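Local coordinates for X-ray repair cross complementing protein 1 variant (Homo sapiens, PDB 6WH2), which probably acts as a scaffold that assembles DNA single-strand break repair complexes and binds poly-ADP-ribose, here represented by its C-terminal BRCT domain, at residues F69-W74 / Q88-V93. Numbering follows the deposited sequence.
Sequences FVRPRW and QLYGVV
Y90 lays one face of its ring against W74, in the last helix. W74 CA sits almost directly over that face, 3.9 Å from the ring centroid, a CH-pi contact, while W74 CD1 reaches Y90 CD1 at 3.5 Å. The two rings meet obliquely, their planes 32° apart. With chi1 at 177°, W74 turns its indole away from its own amide N and carries it inward past the tyrosine, where NE1 bonds to L85 O and the ring meets F46. On the strand side, V70 CG1 packs 3.7 Å from Y90 CB.

The backbones pair just beside this. V70 and G91 form a single antiparallel bridge of the non-hydrogen-bonded type, flanked by two bonds: R71 N to Y90 O at 2.9 Å, and V92 N to F69 O at 2.8 Å, the latter clearly tilted out of the carbonyl plane. V92 CG2 rests against R71 CG at 3.7 Å. R71 bends at chi3 (-80°), bringing Y90 CB over one face of its guanidinium; NH2 then gives a 2.8 Å bond to a water that in turn donates to G91 O, a water-mediated link between the two segments.

With an alanine at Y90 the ring is gone, and W74 CA and CD1 would probably lose their packing partner, opening a gap over W74.

Further out, V70 hydrogen-bonds to strand 46-48 and its flanking T49 through its backbone, F69 stacks on F57, and Q88 NE2 bonds to L67 O and P65 O of the second subunit. The C-terminal tail thus runs back along edge strand 68-70 of the four-stranded parallel sheet, order 2-1-3-4, and packs on the tryptophan-bearing last helix of a BRCT domain.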
loop_
_atom_site.group_PDB
_atom_site.type_symbol
_atom_site.label_atom_id
_atom_site.label_comp_id
_atom_site.label_asym_id
_atom_site.label_seq_id
_atom_site.Cartn_x
_atom_site.Cartn_y
_atom_site.Cartn_z
ATOM N N PHE B 69 4.365 1.435 -3.511
ATOM C CA PHE B 69 4.774 1.028 -4.850
ATOM C C PHE B 69 3.556 1.091 -5.763
ATOM O O PHE B 69 2.580 0.366 -5.549
ATOM C CB PHE B 69 5.382 -0.376 -4.831
ATOM C CG PHE B 69 6.555 -0.514 -3.898
ATOM C CD1 PHE B 69 6.363 -0.829 -2.562
ATOM C CD2 PHE B 69 7.848 -0.321 -4.356
ATOM C CE1 PHE B 69 7.440 -0.954 -1.702
ATOM C CE2 PHE B 69 8.928 -0.443 -3.502
ATOM C CZ PHE B 69 8.723 -0.760 -2.173
ATOM N N VAL B 70 3.613 1.964 -6.772
ATOM C CA VAL B 70 2.443 2.312 -7.566
ATOM C C VAL B 70 2.765 2.188 -9.051
ATOM O O VAL B 70 3.920 2.265 -9.473
ATOM C CB VAL B 70 1.937 3.738 -7.245
ATOM C CG1 VAL B 70 0.498 3.902 -7.686
ATOM C CG2 VAL B 70 2.075 4.044 -5.758
ATOM N N ARG B 71 1.709 1.998 -9.845
ATOM C CA ARG B 71 1.799 1.902 -11.293
ATOM C C ARG B 71 1.807 3.291 -11.928
ATOM O O ARG B 71 1.360 4.267 -11.320
ATOM C CB ARG B 71 0.625 1.091 -11.836
ATOM C CG ARG B 71 0.732 -0.407 -11.611
ATOM C CD ARG B 71 -0.333 -1.161 -12.393
ATOM N NE ARG B 71 -1.631 -1.141 -11.722
ATOM C CZ ARG B 71 -2.683 -0.447 -12.146
ATOM N NH1 ARG B 71 -2.598 0.290 -13.245
ATOM N NH2 ARG B 71 -3.822 -0.490 -11.470
ATOM N N PRO B 72 2.316 3.407 -13.160
ATOM C CA PRO B 72 2.301 4.718 -13.832
ATOM C C PRO B 72 0.906 5.266 -14.077
ATOM O O PRO B 72 0.744 6.488 -14.180
ATOM C CB PRO B 72 3.032 4.441 -15.153
ATOM C CG PRO B 72 3.874 3.245 -14.880
ATOM C CD PRO B 72 3.087 2.407 -13.918
ATOM N N ARG B 73 -0.109 4.400 -14.177
ATOM C CA ARG B 73 -1.472 4.865 -14.412
ATOM C C ARG B 73 -1.966 5.785 -13.302
ATOM O O ARG B 73 -2.871 6.593 -13.538
ATOM C CB ARG B 73 -2.415 3.670 -14.563
ATOM C CG ARG B 73 -3.773 4.009 -15.162
ATOM C CD ARG B 73 -3.634 4.603 -16.554
ATOM N NE ARG B 73 -4.927 4.961 -17.129
ATOM C CZ ARG B 73 -5.526 6.134 -16.952
ATOM N NH1 ARG B 73 -4.951 7.068 -16.209
ATOM N NH2 ARG B 73 -6.703 6.372 -17.515
ATOM N N TRP B 74 -1.392 5.679 -12.101
ATOM C CA TRP B 74 -1.743 6.595 -11.021
ATOM C C TRP B 74 -1.402 8.034 -11.387
ATOM O O TRP B 74 -2.187 8.952 -11.123
ATOM C CB TRP B 74 -1.019 6.180 -9.741
ATOM C CG TRP B 74 -1.234 7.092 -8.573
ATOM C CD1 TRP B 74 -2.421 7.597 -8.133
ATOM C CD2 TRP B 74 -0.228 7.596 -7.684
ATOM N NE1 TRP B 74 -2.219 8.389 -7.028
ATOM C CE2 TRP B 74 -0.881 8.405 -6.732
ATOM C CE3 TRP B 74 1.159 7.445 -7.602
ATOM C CZ2 TRP B 74 -0.193 9.060 -5.712
ATOM C CZ3 TRP B 74 1.839 8.096 -6.589
ATOM C CH2 TRP B 74 1.163 8.894 -5.658
ATOM N N GLN B 88 -3.493 3.504 -3.519
ATOM C CA GLN B 88 -3.897 2.116 -3.322
ATOM C C GLN B 88 -4.681 1.581 -4.514
ATOM O O GLN B 88 -4.704 0.366 -4.745
ATOM C CB GLN B 88 -4.727 1.991 -2.043
ATOM C CG GLN B 88 -3.949 2.269 -0.763
ATOM C CD GLN B 88 -4.096 3.702 -0.288
ATOM O OE1 GLN B 88 -4.071 4.638 -1.087
ATOM N NE2 GLN B 88 -4.250 3.880 1.020
ATOM N N LEU B 89 -5.322 2.463 -5.281
ATOM C CA LEU B 89 -6.083 2.044 -6.452
ATOM C C LEU B 89 -5.194 1.618 -7.613
ATOM O O LEU B 89 -5.713 1.116 -8.616
ATOM C CB LEU B 89 -7.011 3.173 -6.903
ATOM C CG LEU B 89 -8.107 3.579 -5.919
ATOM C CD1 LEU B 89 -8.745 4.893 -6.340
ATOM C CD2 LEU B 89 -9.154 2.485 -5.807
ATOM N N TYR B 90 -3.876 1.807 -7.504
ATOM C CA TYR B 90 -2.940 1.453 -8.564
ATOM C C TYR B 90 -1.700 0.770 -7.995
ATOM O O TYR B 90 -0.627 0.811 -8.607
ATOM C CB TYR B 90 -2.538 2.691 -9.375
ATOM C CG TYR B 90 -3.700 3.600 -9.728
ATOM C CD1 TYR B 90 -4.122 4.593 -8.853
ATOM C CD2 TYR B 90 -4.374 3.461 -10.934
ATOM C CE1 TYR B 90 -5.185 5.420 -9.165
ATOM C CE2 TYR B 90 -5.437 4.285 -11.257
ATOM C CZ TYR B 90 -5.837 5.262 -10.369
ATOM O OH TYR B 90 -6.896 6.083 -10.684
ATOM N N GLY B 91 -1.834 0.125 -6.836
ATOM C CA GLY B 91 -0.676 -0.392 -6.136
ATOM C C GLY B 91 -0.078 -1.625 -6.788
ATOM O O GLY B 91 -0.707 -2.326 -7.582
ATOM N N VAL B 92 1.174 -1.888 -6.422
ATOM C CA VAL B 92 1.957 -2.996 -6.957
ATOM C C VAL B 92 2.359 -3.908 -5.807
ATOM O O VAL B 92 2.749 -3.434 -4.734
ATOM C CB VAL B 92 3.199 -2.488 -7.719
ATOM C CG1 VAL B 92 3.965 -3.647 -8.328
ATOM C CG2 VAL B 92 2.788 -1.496 -8.795
ATOM N N VAL B 93 2.257 -5.216 -6.030
ATOM C CA VAL B 93 2.574 -6.218 -5.015
ATOM C C VAL B 93 3.350 -7.353 -5.665
ATOM O O VAL B 93 3.333 -7.515 -6.893
ATOM C CB VAL B 93 1.303 -6.770 -4.334
ATOM C CG1 VAL B 93 0.624 -5.688 -3.506
ATOM C CG2 VAL B 93 0.350 -7.338 -5.372
HETATM O O HOH W 1 -3.444 -1.984 -9.190
#